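Collagen adhesin (Staphylococcus aureus, PDB 2F68) binds collagen in cell adhesion, probably by wrapping its two immunoglobulin-like domains around the collagen triple helix. Local coordinates at residues S25-G30 and V139-S144; S59-I64 and S123-A128; K32-M37 and E109-G114; E65-T70 and M159-T164; T18-S23 and K135-T140. All coordinates share one frame; numbering follows the deposited sequence.

Contact 1: residues S25-G30 and V139-S144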
# COMPACT_ATOMS: atom_id res chain seq x y z
N SER A 25 8.98 -16.37 -1.39
CA SER A 25 8.03 -17.31 -0.81
C SER A 25 7.88 -17.13 0.70
O SER A 25 6.92 -17.64 1.30
CB SER A 25 8.45 -18.75 -1.13
OG SER A 25 9.74 -19.04 -0.63
N LYS A 26 8.81 -16.41 1.32
CA LYS A 26 8.77 -16.14 2.76
C LYS A 26 8.77 -14.64 3.03
O LYS A 26 9.73 -13.94 2.71
CB LYS A 26 9.95 -16.82 3.47
CG LYS A 26 9.82 -18.34 3.58
CD LYS A 26 11.10 -19.00 4.10
CE LYS A 26 11.18 -19.00 5.62
NZ LYS A 26 11.63 -17.70 6.19
N ILE A 27 7.68 -14.16 3.63
CA ILE A 27 7.51 -12.73 3.93
C ILE A 27 7.06 -12.49 5.37
O ILE A 27 6.53 -13.39 6.03
CB ILE A 27 6.52 -12.04 2.95
CG1 ILE A 27 5.20 -12.82 2.86
CG2 ILE A 27 7.16 -11.86 1.57
CD1 ILE A 27 4.04 -12.04 2.26
N GLU A 28 7.29 -11.27 5.85
CA GLU A 28 6.85 -10.86 7.19
C GLU A 28 5.40 -10.38 7.16
O GLU A 28 4.79 -10.28 6.08
CB GLU A 28 7.77 -9.76 7.74
CG GLU A 28 9.24 -10.16 7.89
CD GLU A 28 9.48 -11.20 8.97
OE1 GLU A 28 8.84 -11.12 10.04
OE2 GLU A 28 10.33 -12.09 8.75
N ASP A 29 4.84 -10.07 8.33
CA ASP A 29 3.47 -9.57 8.44
C ASP A 29 3.37 -8.16 7.84
O ASP A 29 4.05 -7.23 8.28
CB ASP A 29 3.01 -9.56 9.90
CG ASP A 29 1.55 -9.17 10.06
OD1 ASP A 29 0.70 -9.70 9.31
OD2 ASP A 29 1.25 -8.33 10.93
N GLY A 30 2.51 -8.03 6.83
CA GLY A 30 2.36 -6.77 6.09
C GLY A 30 3.43 -6.59 5.03
O GLY A 30 3.66 -5.47 4.57
N VAL A 139 2.87 -19.24 0.05
CA VAL A 139 3.55 -18.07 0.61
C VAL A 139 3.50 -18.15 2.14
O VAL A 139 2.43 -18.27 2.73
CB VAL A 139 2.91 -16.73 0.15
CG1 VAL A 139 3.79 -15.55 0.55
CG2 VAL A 139 2.67 -16.73 -1.35
N THR A 140 4.68 -18.10 2.77
CA THR A 140 4.79 -18.16 4.22
C THR A 140 4.80 -16.75 4.81
O THR A 140 5.70 -15.95 4.52
CB THR A 140 6.05 -18.94 4.66
OG1 THR A 140 6.11 -20.19 3.97
CG2 THR A 140 6.04 -19.20 6.17
N VAL A 141 3.80 -16.45 5.64
CA VAL A 141 3.67 -15.14 6.27
C VAL A 141 3.90 -15.26 7.78
O VAL A 141 3.05 -15.78 8.51
CB VAL A 141 2.29 -14.48 5.98
CG1 VAL A 141 2.23 -13.08 6.57
CG2 VAL A 141 2.01 -14.45 4.49
N HIS A 142 5.05 -14.77 8.23
CA HIS A 142 5.41 -14.79 9.65
C HIS A 142 4.62 -13.75 10.44
O HIS A 142 4.28 -12.69 9.91
CB HIS A 142 6.91 -14.56 9.83
CG HIS A 142 7.77 -15.53 9.08
ND1 HIS A 142 8.04 -16.80 9.54
CD2 HIS A 142 8.42 -15.41 7.89
CE1 HIS A 142 8.82 -17.42 8.67
NE2 HIS A 142 9.06 -16.60 7.66
N LYS A 143 4.33 -14.06 11.70
CA LYS A 143 3.53 -13.18 12.56
C LYS A 143 4.30 -11.92 12.98
O LYS A 143 5.53 -11.88 12.91
CB LYS A 143 3.02 -13.94 13.80
CG LYS A 143 4.08 -14.21 14.87
CD LYS A 143 3.44 -14.76 16.14
CE LYS A 143 4.34 -14.55 17.35
NZ LYS A 143 5.63 -15.31 17.27
N SER A 144 3.55 -10.90 13.40
CA SER A 144 4.13 -9.64 13.85
C SER A 144 4.73 -9.77 15.25
O SER A 144 4.13 -10.37 16.14
CB SER A 144 3.07 -8.53 13.83
OG SER A 144 3.64 -7.27 14.17
O HOH W 1 6.37 -20.98 1.02

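Contact 2: residues S59-I64 and S123-A128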
# COMPACT_ATOMS: atom_id res chain seq x y z
N SER A 59 -9.68 -14.28 3.91
CA SER A 59 -10.04 -14.31 5.32
C SER A 59 -9.60 -15.61 5.99
O SER A 59 -9.36 -16.61 5.32
CB SER A 59 -11.55 -14.11 5.49
OG SER A 59 -12.28 -15.06 4.73
N GLY A 60 -9.50 -15.58 7.32
CA GLY A 60 -9.12 -16.75 8.10
C GLY A 60 -7.88 -16.51 8.94
O GLY A 60 -7.85 -15.58 9.76
N THR A 61 -6.86 -17.35 8.75
CA THR A 61 -5.59 -17.21 9.45
C THR A 61 -4.63 -16.30 8.70
O THR A 61 -3.91 -15.51 9.30
CB THR A 61 -4.92 -18.58 9.69
OG1 THR A 61 -4.83 -19.30 8.45
CG2 THR A 61 -5.71 -19.41 10.69
N VAL A 62 -4.63 -16.42 7.37
CA VAL A 62 -3.80 -15.58 6.50
C VAL A 62 -4.64 -14.83 5.47
O VAL A 62 -5.64 -15.35 4.96
CB VAL A 62 -2.68 -16.39 5.79
CG1 VAL A 62 -1.50 -16.59 6.73
CG2 VAL A 62 -3.20 -17.73 5.27
N LYS A 63 -4.22 -13.60 5.16
CA LYS A 63 -4.92 -12.75 4.21
C LYS A 63 -3.97 -12.21 3.15
O LYS A 63 -2.94 -11.61 3.47
CB LYS A 63 -5.63 -11.60 4.94
CG LYS A 63 -6.48 -10.70 4.05
CD LYS A 63 -7.24 -9.68 4.87
CE LYS A 63 -8.02 -8.70 4.00
NZ LYS A 63 -9.17 -9.34 3.29
N ILE A 64 -4.32 -12.42 1.88
CA ILE A 64 -3.56 -11.89 0.76
C ILE A 64 -4.35 -10.76 0.09
O ILE A 64 -5.52 -10.94 -0.27
CB ILE A 64 -3.19 -12.99 -0.28
CG1 ILE A 64 -2.36 -14.11 0.37
CG2 ILE A 64 -2.47 -12.40 -1.50
CD1 ILE A 64 -0.99 -13.69 0.92
N SER A 123 2.88 -23.31 11.64
CA SER A 123 3.32 -23.79 10.31
C SER A 123 2.25 -23.75 9.21
O SER A 123 2.37 -22.98 8.26
CB SER A 123 3.96 -25.18 10.42
OG SER A 123 4.51 -25.59 9.18
N ASP A 124 1.24 -24.60 9.33
CA ASP A 124 0.19 -24.73 8.31
C ASP A 124 -0.75 -23.52 8.22
O ASP A 124 -1.28 -23.22 7.15
CB ASP A 124 -0.62 -26.01 8.53
CG ASP A 124 0.20 -27.27 8.30
OD1 ASP A 124 1.06 -27.32 7.43
OD2 ASP A 124 -0.08 -28.30 9.09
N ASP A 125 -0.95 -22.85 9.35
CA ASP A 125 -1.84 -21.69 9.42
C ASP A 125 -1.23 -20.43 8.81
O ASP A 125 -1.96 -19.58 8.30
CB ASP A 125 -2.26 -21.43 10.87
CG ASP A 125 -3.08 -22.57 11.47
OD1 ASP A 125 -3.75 -23.30 10.71
OD2 ASP A 125 -3.05 -22.73 12.71
N LYS A 126 0.09 -20.32 8.86
CA LYS A 126 0.80 -19.15 8.33
C LYS A 126 1.09 -19.24 6.82
O LYS A 126 1.67 -18.32 6.24
CB LYS A 126 2.08 -18.85 9.12
CG LYS A 126 3.10 -19.99 9.17
CD LYS A 126 4.49 -19.49 9.57
CE LYS A 126 4.57 -19.14 11.05
NZ LYS A 126 5.92 -18.65 11.43
N VAL A 127 0.68 -20.35 6.21
CA VAL A 127 0.88 -20.58 4.78
C VAL A 127 -0.36 -20.16 3.98
O VAL A 127 -1.47 -20.62 4.25
CB VAL A 127 1.25 -22.06 4.47
CG1 VAL A 127 1.19 -22.35 2.98
CG2 VAL A 127 2.64 -22.38 5.02
N ALA A 128 -0.15 -19.28 3.01
CA ALA A 128 -1.21 -18.83 2.11
C ALA A 128 -1.04 -19.45 0.73
O ALA A 128 0.01 -19.33 0.11
CB ALA A 128 -1.23 -17.31 2.02

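Contact 3: residues K32-M37 and E109-G114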
# COMPACT_ATOMS: atom_id res chain seq x y z
N LYS A 32 5.49 -7.40 1.28
CA LYS A 32 5.13 -7.44 -0.14
C LYS A 32 5.82 -8.59 -0.86
O LYS A 32 6.99 -8.89 -0.61
CB LYS A 32 5.50 -6.11 -0.81
CG LYS A 32 4.70 -4.91 -0.34
CD LYS A 32 5.16 -3.64 -1.03
CE LYS A 32 4.41 -2.42 -0.52
NZ LYS A 32 4.86 -1.17 -1.19
N THR A 33 5.07 -9.24 -1.76
CA THR A 33 5.61 -10.31 -2.60
C THR A 33 4.97 -10.30 -3.99
O THR A 33 3.82 -9.89 -4.16
CB THR A 33 5.47 -11.71 -1.92
OG1 THR A 33 6.04 -12.71 -2.77
CG2 THR A 33 4.01 -12.06 -1.62
N THR A 34 5.73 -10.76 -4.99
CA THR A 34 5.31 -10.68 -6.39
C THR A 34 4.79 -12.02 -6.91
O THR A 34 5.44 -13.05 -6.77
CB THR A 34 6.47 -10.18 -7.29
OG1 THR A 34 7.21 -9.16 -6.61
CG2 THR A 34 5.93 -9.62 -8.60
N VAL A 35 3.60 -11.97 -7.52
CA VAL A 35 2.96 -13.16 -8.10
C VAL A 35 3.05 -13.10 -9.63
O VAL A 35 2.72 -12.08 -10.24
CB VAL A 35 1.47 -13.28 -7.67
CG1 VAL A 35 0.86 -14.58 -8.16
CG2 VAL A 35 1.34 -13.17 -6.16
N LYS A 36 3.49 -14.20 -10.23
CA LYS A 36 3.59 -14.30 -11.69
C LYS A 36 2.78 -15.47 -12.22
O LYS A 36 2.93 -16.61 -11.77
CB LYS A 36 5.06 -14.41 -12.12
CG LYS A 36 5.29 -14.16 -13.61
CD LYS A 36 6.77 -14.25 -13.96
CE LYS A 36 7.00 -13.98 -15.44
NZ LYS A 36 8.44 -14.06 -15.80
N MET A 37 1.91 -15.18 -13.20
CA MET A 37 1.06 -16.19 -13.83
C MET A 37 1.33 -16.21 -15.33
O MET A 37 1.20 -15.18 -16.00
CB MET A 37 -0.41 -15.89 -13.54
CG MET A 37 -1.41 -16.96 -13.99
SD MET A 37 -1.75 -16.99 -15.77
CE MET A 37 -2.28 -15.30 -16.07
N GLU A 109 2.39 -10.32 -14.14
CA GLU A 109 3.21 -10.11 -12.95
C GLU A 109 2.68 -8.94 -12.12
O GLU A 109 2.54 -7.82 -12.63
CB GLU A 109 4.67 -9.87 -13.34
CG GLU A 109 5.68 -10.17 -12.24
CD GLU A 109 7.12 -10.03 -12.70
OE1 GLU A 109 7.44 -9.05 -13.41
OE2 GLU A 109 7.95 -10.89 -12.33
N PHE A 110 2.38 -9.20 -10.85
CA PHE A 110 1.81 -8.20 -9.95
C PHE A 110 2.21 -8.44 -8.49
O PHE A 110 2.52 -9.57 -8.10
CB PHE A 110 0.28 -8.13 -10.08
CG PHE A 110 -0.41 -9.45 -9.89
CD1 PHE A 110 -0.83 -9.86 -8.63
CD2 PHE A 110 -0.66 -10.28 -10.98
CE1 PHE A 110 -1.47 -11.08 -8.45
CE2 PHE A 110 -1.31 -11.51 -10.82
CZ PHE A 110 -1.71 -11.91 -9.55
N GLU A 111 2.19 -7.37 -7.69
CA GLU A 111 2.57 -7.44 -6.28
C GLU A 111 1.36 -7.55 -5.36
O GLU A 111 0.32 -6.93 -5.61
CB GLU A 111 3.42 -6.22 -5.89
CG GLU A 111 4.79 -6.17 -6.55
CD GLU A 111 5.60 -4.95 -6.14
OE1 GLU A 111 6.85 -5.01 -6.23
OE2 GLU A 111 5.01 -3.92 -5.74
N VAL A 112 1.50 -8.35 -4.30
CA VAL A 112 0.44 -8.53 -3.30
C VAL A 112 0.98 -8.33 -1.87
O VAL A 112 2.19 -8.37 -1.65
CB VAL A 112 -0.25 -9.92 -3.41
CG1 VAL A 112 -0.95 -10.09 -4.75
CG2 VAL A 112 0.75 -11.06 -3.16
N GLN A 113 0.07 -8.11 -0.93
CA GLN A 113 0.44 -7.94 0.48
C GLN A 113 -0.06 -9.13 1.31
O GLN A 113 -1.22 -9.52 1.22
CB GLN A 113 -0.13 -6.63 1.04
CG GLN A 113 0.45 -6.21 2.39
CD GLN A 113 -0.16 -4.93 2.93
OE1 GLN A 113 -1.35 -4.68 2.79
NE2 GLN A 113 0.67 -4.11 3.56
N GLY A 114 0.84 -9.69 2.12
CA GLY A 114 0.52 -10.83 2.97
C GLY A 114 0.35 -10.45 4.43
O GLY A 114 1.16 -9.71 4.99
O HOH W 2 7.70 -6.52 -8.35

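Contact 4: residues E65-T70 and M159-T164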
# COMPACT_ATOMS: atom_id res chain seq x y z
N GLU A 65 -3.72 -9.60 -0.05
CA GLU A 65 -4.36 -8.43 -0.63
C GLU A 65 -3.62 -7.95 -1.87
O GLU A 65 -2.48 -7.49 -1.79
CB GLU A 65 -4.46 -7.30 0.41
CG GLU A 65 -5.29 -7.63 1.64
CD GLU A 65 -5.35 -6.49 2.64
OE1 GLU A 65 -5.86 -5.41 2.29
OE2 GLU A 65 -4.89 -6.69 3.79
N GLY A 66 -4.28 -8.07 -3.02
CA GLY A 66 -3.70 -7.63 -4.29
C GLY A 66 -3.80 -6.14 -4.48
O GLY A 66 -4.89 -5.57 -4.42
N TYR A 67 -2.66 -5.49 -4.72
CA TYR A 67 -2.61 -4.05 -4.95
C TYR A 67 -3.31 -3.69 -6.26
O TYR A 67 -2.99 -4.24 -7.31
CB TYR A 67 -1.17 -3.55 -4.94
CG TYR A 67 -0.50 -3.60 -3.58
CD1 TYR A 67 0.31 -4.67 -3.22
CD2 TYR A 67 -0.68 -2.57 -2.66
CE1 TYR A 67 0.93 -4.72 -1.97
CE2 TYR A 67 -0.07 -2.60 -1.41
CZ TYR A 67 0.74 -3.68 -1.07
OH TYR A 67 1.34 -3.72 0.16
N SER A 68 -4.27 -2.77 -6.17
CA SER A 68 -5.14 -2.41 -7.29
C SER A 68 -4.38 -1.83 -8.49
O SER A 68 -3.87 -0.71 -8.43
CB SER A 68 -6.23 -1.43 -6.83
OG SER A 68 -7.06 -2.02 -5.85
N LYS A 69 -4.30 -2.62 -9.56
CA LYS A 69 -3.62 -2.21 -10.79
C LYS A 69 -4.35 -2.70 -12.04
O LYS A 69 -4.98 -3.75 -12.03
CB LYS A 69 -2.17 -2.71 -10.80
CG LYS A 69 -1.18 -1.88 -9.99
CD LYS A 69 -0.79 -0.60 -10.71
CE LYS A 69 0.19 0.23 -9.89
NZ LYS A 69 0.58 1.48 -10.58
N THR A 70 -4.26 -1.91 -13.11
CA THR A 70 -4.84 -2.27 -14.40
C THR A 70 -3.77 -2.17 -15.50
O THR A 70 -3.38 -1.07 -15.90
CB THR A 70 -6.06 -1.39 -14.75
OG1 THR A 70 -6.96 -1.35 -13.63
CG2 THR A 70 -6.81 -1.94 -15.96
N MET A 159 1.09 2.07 1.34
CA MET A 159 0.11 2.20 0.26
C MET A 159 -0.97 1.12 0.41
O MET A 159 -0.65 -0.06 0.55
CB MET A 159 0.79 2.09 -1.10
CG MET A 159 -0.04 2.63 -2.26
SD MET A 159 0.78 2.49 -3.87
CE MET A 159 2.10 3.70 -3.70
N LEU A 160 -2.23 1.55 0.39
CA LEU A 160 -3.37 0.64 0.52
C LEU A 160 -3.59 -0.21 -0.72
O LEU A 160 -3.50 0.29 -1.84
CB LEU A 160 -4.64 1.42 0.88
CG LEU A 160 -5.32 1.19 2.24
CD1 LEU A 160 -4.33 0.88 3.36
CD2 LEU A 160 -6.19 2.39 2.60
N PRO A 161 -3.87 -1.52 -0.53
CA PRO A 161 -4.18 -2.44 -1.62
C PRO A 161 -5.43 -2.05 -2.42
O PRO A 161 -5.51 -2.37 -3.61
CB PRO A 161 -4.41 -3.78 -0.90
CG PRO A 161 -3.70 -3.63 0.40
CD PRO A 161 -3.89 -2.20 0.77
N GLU A 162 -6.37 -1.38 -1.77
CA GLU A 162 -7.60 -0.93 -2.43
C GLU A 162 -7.42 0.39 -3.19
O GLU A 162 -8.16 0.67 -4.14
CB GLU A 162 -8.77 -0.82 -1.44
CG GLU A 162 -8.51 0.04 -0.20
CD GLU A 162 -8.05 -0.76 1.01
OE1 GLU A 162 -7.25 -1.71 0.85
OE2 GLU A 162 -8.49 -0.44 2.14
N ASP A 163 -6.43 1.18 -2.79
CA ASP A 163 -6.17 2.48 -3.41
C ASP A 163 -4.68 2.72 -3.63
O ASP A 163 -3.94 3.05 -2.70
CB ASP A 163 -6.79 3.61 -2.56
CG ASP A 163 -6.83 4.94 -3.29
OD1 ASP A 163 -6.95 4.95 -4.54
OD2 ASP A 163 -6.75 5.99 -2.61
N THR A 164 -4.25 2.57 -4.88
CA THR A 164 -2.84 2.74 -5.25
C THR A 164 -2.48 4.19 -5.59
O THR A 164 -1.30 4.53 -5.67
CB THR A 164 -2.44 1.81 -6.43
OG1 THR A 164 -1.01 1.77 -6.55
CG2 THR A 164 -3.04 2.29 -7.75
O HOH W 3 -5.63 -3.03 3.62
O HOH W 4 0.51 3.26 -8.28

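Contact 5: residues T18-S23 and K135-T140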
# COMPACT_ATOMS: atom_id res chain seq x y z
N THR A 18 -0.08 -22.24 -17.34
CA THR A 18 1.05 -23.17 -17.41
C THR A 18 1.96 -23.12 -16.18
O THR A 18 2.53 -24.14 -15.79
CB THR A 18 1.89 -22.94 -18.68
OG1 THR A 18 2.13 -21.54 -18.86
CG2 THR A 18 1.18 -23.50 -19.90
N ASP A 19 2.10 -21.94 -15.58
CA ASP A 19 2.95 -21.76 -14.40
C ASP A 19 2.47 -20.62 -13.51
O ASP A 19 2.05 -19.57 -13.99
CB ASP A 19 4.41 -21.53 -14.82
CG ASP A 19 5.36 -21.46 -13.63
OD1 ASP A 19 5.32 -22.37 -12.77
OD2 ASP A 19 6.15 -20.50 -13.56
N LEU A 20 2.54 -20.85 -12.20
CA LEU A 20 2.21 -19.84 -11.20
C LEU A 20 3.27 -19.83 -10.10
O LEU A 20 3.41 -20.81 -9.35
CB LEU A 20 0.82 -20.10 -10.62
CG LEU A 20 0.23 -19.08 -9.63
CD1 LEU A 20 -0.24 -17.82 -10.33
CD2 LEU A 20 -0.92 -19.71 -8.86
N THR A 21 4.01 -18.73 -10.01
CA THR A 21 5.10 -18.59 -9.04
C THR A 21 4.98 -17.31 -8.23
O THR A 21 4.63 -16.26 -8.76
CB THR A 21 6.49 -18.62 -9.72
OG1 THR A 21 6.51 -17.70 -10.82
CG2 THR A 21 6.83 -20.02 -10.22
N VAL A 22 5.28 -17.41 -6.93
CA VAL A 22 5.32 -16.24 -6.05
C VAL A 22 6.70 -16.11 -5.40
O VAL A 22 7.15 -17.02 -4.69
CB VAL A 22 4.21 -16.28 -4.96
CG1 VAL A 22 4.17 -14.96 -4.20
CG2 VAL A 22 2.85 -16.56 -5.57
N SER A 23 7.36 -14.99 -5.66
CA SER A 23 8.68 -14.71 -5.11
C SER A 23 8.72 -13.31 -4.49
O SER A 23 8.30 -12.34 -5.12
CB SER A 23 9.76 -14.85 -6.18
OG SER A 23 11.06 -14.68 -5.63
N LYS A 135 -2.73 -24.87 -11.24
CA LYS A 135 -1.45 -24.52 -10.62
C LYS A 135 -1.63 -23.84 -9.27
O LYS A 135 -2.53 -23.01 -9.09
CB LYS A 135 -0.62 -23.63 -11.56
CG LYS A 135 -0.41 -24.19 -12.96
CD LYS A 135 0.48 -25.43 -12.97
CE LYS A 135 0.38 -26.18 -14.28
NZ LYS A 135 1.26 -27.38 -14.31
N SER A 136 -0.78 -24.20 -8.32
CA SER A 136 -0.83 -23.65 -6.96
C SER A 136 0.57 -23.43 -6.38
O SER A 136 1.49 -24.20 -6.65
CB SER A 136 -1.64 -24.56 -6.04
OG SER A 136 -1.07 -25.86 -5.98
N THR A 137 0.71 -22.37 -5.59
CA THR A 137 1.98 -22.02 -4.95
C THR A 137 1.76 -21.43 -3.55
O THR A 137 0.74 -20.80 -3.30
CB THR A 137 2.84 -21.07 -5.83
OG1 THR A 137 3.95 -20.57 -5.07
CG2 THR A 137 2.01 -19.90 -6.35
N ASN A 138 2.73 -21.64 -2.67
CA ASN A 138 2.60 -21.26 -1.26
C ASN A 138 3.44 -20.05 -0.84
O ASN A 138 4.56 -19.86 -1.32
CB ASN A 138 2.93 -22.45 -0.36
CG ASN A 138 1.95 -23.60 -0.52
OD1 ASN A 138 2.35 -24.77 -0.50
ND2 ASN A 138 0.67 -23.28 -0.69
N VAL A 139 2.87 -19.24 0.05
CA VAL A 139 3.55 -18.07 0.61
C VAL A 139 3.50 -18.15 2.14
O VAL A 139 2.43 -18.27 2.73
CB VAL A 139 2.91 -16.73 0.15
CG1 VAL A 139 3.79 -15.55 0.55
CG2 VAL A 139 2.67 -16.73 -1.35
N THR A 140 4.68 -18.10 2.77
CA THR A 140 4.79 -18.16 4.22
C THR A 140 4.80 -16.75 4.81
O THR A 140 5.70 -15.95 4.52
CB THR A 140 6.05 -18.94 4.66
OG1 THR A 140 6.11 -20.19 3.97
CG2 THR A 140 6.04 -19.20 6.17
O HOH W 5 2.38 -26.37 -17.39

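Contact 1: residues S25-G30 and V139-S144
I27 overlaps V139 and V141 together: its CG1 meets V139 CG1 at 3.8 Å and its CD1 meets V141 CG2 at 3.9 Å. This is a parallel strand pair of the first immunoglobulin-like domain, reminiscent of the A' and G strands of V-type Ig folds. The main chain supplies three nearly linear bonds, I27 N to T140 O, H142 N to I27 O and a third at the strand start. In that third bond T140 N lies 2.7 Å from S25 O. The crowded position of I27 CG1, between its backbone N and carbonyl carbon (chi1 51°), turns that branch toward the valines. Branched apolar residues suit this face, which T33 of strand 31-40 also covers. On the other face the stems of K26 and T140 run next to each other, CG of the lysine by CB of the threonine, as fits residues near solvent. Beyond the strand pair, D29 OD2 packs against S144 CB at 3.4 Å, while D29 OD1 accepts a bond from the backbone N of N116. A weak bond links H142 ND1 to K126 NZ. The K26 chain bends at its last two torsions, and K26 NZ donates to H142 NE2 at 3.2 Å, 18° out of the ring plane.

Contact 2: residues S59-I64 and S123-A128
T61-I64 and D125-A128 run in nearly the same direction, 12° apart, but the CA atoms of V62 and A128 stay 6.0 Å from each other and no backbone hydrogen bond joins the two segments. Instead, side chains of 59-64 meet backbone carbonyls and the A128 methyl, with one polar bond at the outer end. T61 OG1 donates to D125 O at 2.9 Å, arriving in the carbonyl plane on a lone pair. The hydroxyl sits between the backbone N and carbonyl carbon of T61 (chi1 52°), and the methyl T61 CG2 meets D125 CB at 4.0 Å. Threonine serves both needs here, giving a donor for the turn carbonyl and a methyl for the aspartate stem. V62 reaches further in: its CG1 lies 3.4 Å from D125 O, and its CG2 touches V127 O and, at 3.8 Å, A128 CB. Next along the strand, I64 brings CG1 and CD1 to the same methyl, A128 CB, each at 3.8 Å. The small alanine suits a place where the larger valine and isoleucine both come close. Each segment finds its backbone partners elsewhere, T61 with L117 and K63 with R115, K126 with V141 and A128 with V139. Two strands that are not paired with each other thus turn V62, I64 and A128 inward, side-chain packing typical of the interior of an immunoglobulin-like beta sandwich.

Contact 3: residues K32-M37 and E109-G114
V35 lays its CB over one face of the F110 ring, 4.2 Å from the centroid and 28° off the normal, a CH-pi contact. The first torsion of F110 puts CG between the backbone N and the carbonyl carbon (chi1 55°). V35 also turns CG2 to V112 CG2 at 3.7 Å. Compact or flat apolar groups suit this buried face. Beneath it, V35 and F110 are a hydrogen-bonded pair of antiparallel strands, with V35 N to F110 O at 2.7 Å; T33 and V112 form the next such pair. The two strands belong to the mixed sheet of the first immunoglobulin-like domain, where strand 300-307, from the far end of the chain, lines up beside 104-116, consistent with the latch of the Collagen Hug model. On the opposite face E109 CG packs on T34 CG2 at 3.7 Å, and the chain extended beyond it brings E109 OE2 to 3.9 Å from K36 CD. Long polar chains suit this more accessible side. A water bridges T34 OG1 and E111 OE1, donating to the latter at 2.7 Å, while E111 OE2 accepts from N299 N.

Contact 4: residues E65-T70 and M159-T164
P161 O is gripped twice by one residue: S68 OG donates to it at 2.7 Å, in the carbonyl plane on a lone pair, and S68 N donates at 2.9 Å from a position tilted 17° from that plane. Serine suits the place because OG lies beside its own backbone N (chi1 -61°), and hydroxyl and amide can then share one acceptor. The proline itself is the most covered residue of the contact. P161 CG packs against E65, 3.7 Å from E65 CB and 3.4 Å from E65 OE1, and the proline CA and N approach Y67 CD2. The tyrosine ring presents its edge to the carbonyl oxygens of M159 and L160, with Y67 CE2 3.3 Å from M159 O in the ring plane. At one flank, E65 OE1 and E162 OE1 stand close as like charges, an approach probably eased by a water that donates to E65 OE1 and, weakly, to E162 OE1. At the other flank, T164 CG2 touches S68 O at 3.2 Å, and a second water accepts from K69 NZ at 2.9 Å and bonds T164 OG1 at 2.7 Å. The contact joins the two domains of the adhesin, between which the Collagen Hug model places collagen. Strand 62-75 of the first domain, bonded to strand 104-116 through E65 and Q113 and to strand 78-86 through K69 and I85, meets the loop between strands 154-156 and 166-173 of the collagen-binding domain; I298 touches both Y67 and M159.

Contact 5: residues T18-S23 and K135-T140
The flat groups that meet side chains here are peptide carbonyls: T137 CG2 lies 3.4 Å from L20 O, and L20 CD2 comes near K135 O. The threonine methyl also touches L20 CG at 3.8 Å and V22 CG2 at 3.5 Å, because it lies between the backbone N and carbonyl carbon of T137, with OG1 anti to the N (chi1 170°). Threonine suits a border position, offering a methyl to the apolar neighbours. L20 and T137 cross at about a right angle, as do V22 and V139, where V22 CG1 reaches V139 CG2 at 3.7 Å. At the T18 end K135, bent at its second torsion, brings CE to 3.3 Å from T18 O; a water donates to that oxygen at 2.7 Å and accepts weakly from K135 NZ. The strands run almost parallel, 8° apart, yet their axes stay 6.3 Å from each other and no hydrogen bond links them. T21 bonds instead to K36 and T137 to I130. Side chains fill the seam between the N-terminal strand and strand 135-141, the last before the chain passes to the second domain, as in immunoglobulin-like sandwiches whose first strand changes partner along its length.

How the contacts relate
From the N terminus, strand 17-27 enters through contact 5 and continues into contact 1; both meet strand 135-141 and share V139 and T140, so they close two long loops on the same strand. Within those loops lie contact 3, pairing strands 31-40 and 104-116, and contact 2, joining strands 62-75 and 127-132. Contacts 2 and 3 cross in sequence and touch through I64, which packs on V112 and G114. Contact 4 crosses all the others, because strand 62-75 reaches forward to the loop 159-164 of the second domain. Four contacts thus build the first immunoglobulin-like domain, and contact 4 ties it to the collagen-binding domain.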